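Local coordinates for peptide ABC transporter, peptide-binding protein (Thermus thermophilus, PDB 2D5W) that binds oligopeptides and probably delivers them to an ABC transporter for uptake, at residues G559-V564 against A589-D594. Numbering follows the deposited sequence.
Sequences GLVNYV and AVKKWD
N562 has its CG anti to the carbonyl carbon, chi1 -59°, which sends the amide toward the backbone of V590-W593. W593 has its own CG in the same relation, chi1 -54°, and its ring lies with N562 OD1 at the edge, 3.7 Å from CD1. OD1 of N562 accepts two N-H groups. K592 N donates to OD1 at 2.7 Å, nearly straight and on a lone pair. W593 N donates to the same OD1 at 3.1 Å, more bent and tilted from the carbonyl plane. N562 ND2 donates to V590 O at 3.0 Å, from above that carbonyl's plane. ND2 also donates to E581 O. Two N-H groups on OD1 and two carbonyls on ND2 set which end of the amide is oxygen and hold its rotation. An alanine here would probably leave K592 N and W593 N without their shared acceptor, and V590 O without its donor. A water takes the N562 N-H and donates to W593 O, making a further bridge. Valine methyls add apolar contacts: V561 CG2 lies 3.9 Å from A589 CB, and V564 CG2 lies 3.9 Å from W593 CB. V561 crosses the side chain of K591 at about a right angle. The contact fastens the loop after strand 583-584 to the end of strand 560-561. These two strands pair antiparallel, and L560 and Y563 reach to strands 7-12 and 269-270 of the mixed sheet.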
loop_
_atom_site.group_PDB
_atom_site.type_symbol
_atom_site.label_atom_id
_atom_site.label_comp_id
_atom_site.label_asym_id
_atom_site.label_seq_id
_atom_site.Cartn_x
_atom_site.Cartn_y
_atom_site.Cartn_z
ATOM N N GLY A 559 23.599 -14.304 10.420
ATOM C CA GLY A 559 23.177 -14.899 11.675
ATOM C C GLY A 559 21.685 -14.754 11.933
ATOM O O GLY A 559 21.114 -15.516 12.711
ATOM N N LEU A 560 21.048 -13.780 11.288
ATOM C CA LEU A 560 19.613 -13.565 11.464
ATOM C C LEU A 560 18.862 -14.457 10.491
ATOM O O LEU A 560 19.058 -14.362 9.284
ATOM C CB LEU A 560 19.244 -12.101 11.192
ATOM C CG LEU A 560 17.777 -11.746 11.471
ATOM C CD1 LEU A 560 17.522 -11.768 12.973
ATOM C CD2 LEU A 560 17.453 -10.370 10.907
ATOM N N VAL A 561 18.002 -15.329 11.005
ATOM C CA VAL A 561 17.250 -16.212 10.128
ATOM C C VAL A 561 15.749 -15.976 10.142
ATOM O O VAL A 561 15.180 -15.453 11.112
ATOM C CB VAL A 561 17.516 -17.709 10.439
ATOM C CG1 VAL A 561 18.954 -18.060 10.095
ATOM C CG2 VAL A 561 17.216 -18.005 11.895
ATOM N N ASN A 562 15.136 -16.370 9.030
ATOM C CA ASN A 562 13.708 -16.276 8.784
ATOM C C ASN A 562 13.166 -14.878 8.492
ATOM O O ASN A 562 11.955 -14.688 8.384
ATOM C CB ASN A 562 12.939 -16.957 9.919
ATOM C CG ASN A 562 13.310 -18.423 10.053
ATOM O OD1 ASN A 562 13.626 -19.081 9.059
ATOM N ND2 ASN A 562 13.271 -18.943 11.274
ATOM N N TYR A 563 14.068 -13.907 8.359
ATOM C CA TYR A 563 13.681 -12.540 8.001
ATOM C C TYR A 563 13.752 -12.616 6.478
ATOM O O TYR A 563 14.745 -12.217 5.864
ATOM C CB TYR A 563 14.701 -11.528 8.526
ATOM C CG TYR A 563 14.270 -10.088 8.342
ATOM C CD1 TYR A 563 13.498 -9.444 9.309
ATOM C CD2 TYR A 563 14.590 -9.385 7.181
ATOM C CE1 TYR A 563 13.054 -8.134 9.125
ATOM C CE2 TYR A 563 14.152 -8.077 6.985
ATOM C CZ TYR A 563 13.383 -7.459 7.958
ATOM O OH TYR A 563 12.935 -6.173 7.761
ATOM N N VAL A 564 12.687 -13.145 5.885
ATOM C CA VAL A 564 12.615 -13.378 4.450
ATOM C C VAL A 564 11.365 -12.791 3.820
ATOM O O VAL A 564 10.286 -12.814 4.415
ATOM C CB VAL A 564 12.656 -14.904 4.183
ATOM C CG1 VAL A 564 12.448 -15.207 2.705
ATOM C CG2 VAL A 564 13.981 -15.465 4.674
ATOM N N ALA A 589 17.840 -20.154 17.220
ATOM C CA ALA A 589 16.763 -19.963 16.251
ATOM C C ALA A 589 16.961 -20.933 15.088
ATOM O O ALA A 589 18.061 -21.046 14.543
ATOM C CB ALA A 589 16.756 -18.529 15.747
ATOM N N VAL A 590 15.891 -21.626 14.710
ATOM C CA VAL A 590 15.949 -22.611 13.639
ATOM C C VAL A 590 15.547 -22.043 12.282
ATOM O O VAL A 590 14.419 -21.583 12.095
ATOM C CB VAL A 590 15.040 -23.818 13.970
ATOM C CG1 VAL A 590 15.105 -24.846 12.855
ATOM C CG2 VAL A 590 15.470 -24.440 15.292
ATOM N N LYS A 591 16.476 -22.085 11.331
ATOM C CA LYS A 591 16.216 -21.581 9.987
ATOM C C LYS A 591 15.138 -22.427 9.316
ATOM O O LYS A 591 15.244 -23.655 9.266
ATOM C CB LYS A 591 17.501 -21.618 9.160
ATOM C CG LYS A 591 17.369 -20.966 7.799
ATOM C CD LYS A 591 18.676 -21.025 7.025
ATOM C CE LYS A 591 18.548 -20.319 5.686
ATOM N NZ LYS A 591 19.797 -20.428 4.884
ATOM N N LYS A 592 14.105 -21.767 8.802
ATOM C CA LYS A 592 12.996 -22.450 8.137
ATOM C C LYS A 592 12.773 -21.933 6.719
ATOM O O LYS A 592 12.106 -22.583 5.910
ATOM C CB LYS A 592 11.706 -22.266 8.942
ATOM C CG LYS A 592 11.697 -22.961 10.288
ATOM C CD LYS A 592 11.751 -24.469 10.128
ATOM C CE LYS A 592 11.691 -25.162 11.477
ATOM N NZ LYS A 592 10.449 -24.816 12.220
ATOM N N TRP A 593 13.323 -20.760 6.424
ATOM C CA TRP A 593 13.183 -20.152 5.109
ATOM C C TRP A 593 14.537 -19.664 4.618
ATOM O O TRP A 593 15.412 -19.349 5.421
ATOM C CB TRP A 593 12.218 -18.960 5.172
ATOM C CG TRP A 593 10.884 -19.295 5.754
ATOM C CD1 TRP A 593 10.537 -19.290 7.073
ATOM C CD2 TRP A 593 9.732 -19.756 5.036
ATOM N NE1 TRP A 593 9.241 -19.726 7.223
ATOM C CE2 TRP A 593 8.725 -20.019 5.989
ATOM C CE3 TRP A 593 9.455 -19.977 3.680
ATOM C CZ2 TRP A 593 7.457 -20.493 5.630
ATOM C CZ3 TRP A 593 8.196 -20.448 3.323
ATOM C CH2 TRP A 593 7.214 -20.700 4.295
ATOM N N ASP A 594 14.718 -19.622 3.303
ATOM C CA ASP A 594 15.957 -19.115 2.729
ATOM C C ASP A 594 15.582 -18.098 1.668
ATOM O O ASP A 594 14.784 -18.378 0.773
ATOM C CB ASP A 594 16.802 -20.215 2.094
ATOM C CG ASP A 594 18.149 -19.692 1.621
ATOM O OD1 ASP A 594 19.031 -19.451 2.475
ATOM O OD2 ASP A 594 18.320 -19.493 0.401
HETATM O O HOH W 1 16.577 -17.434 6.885
#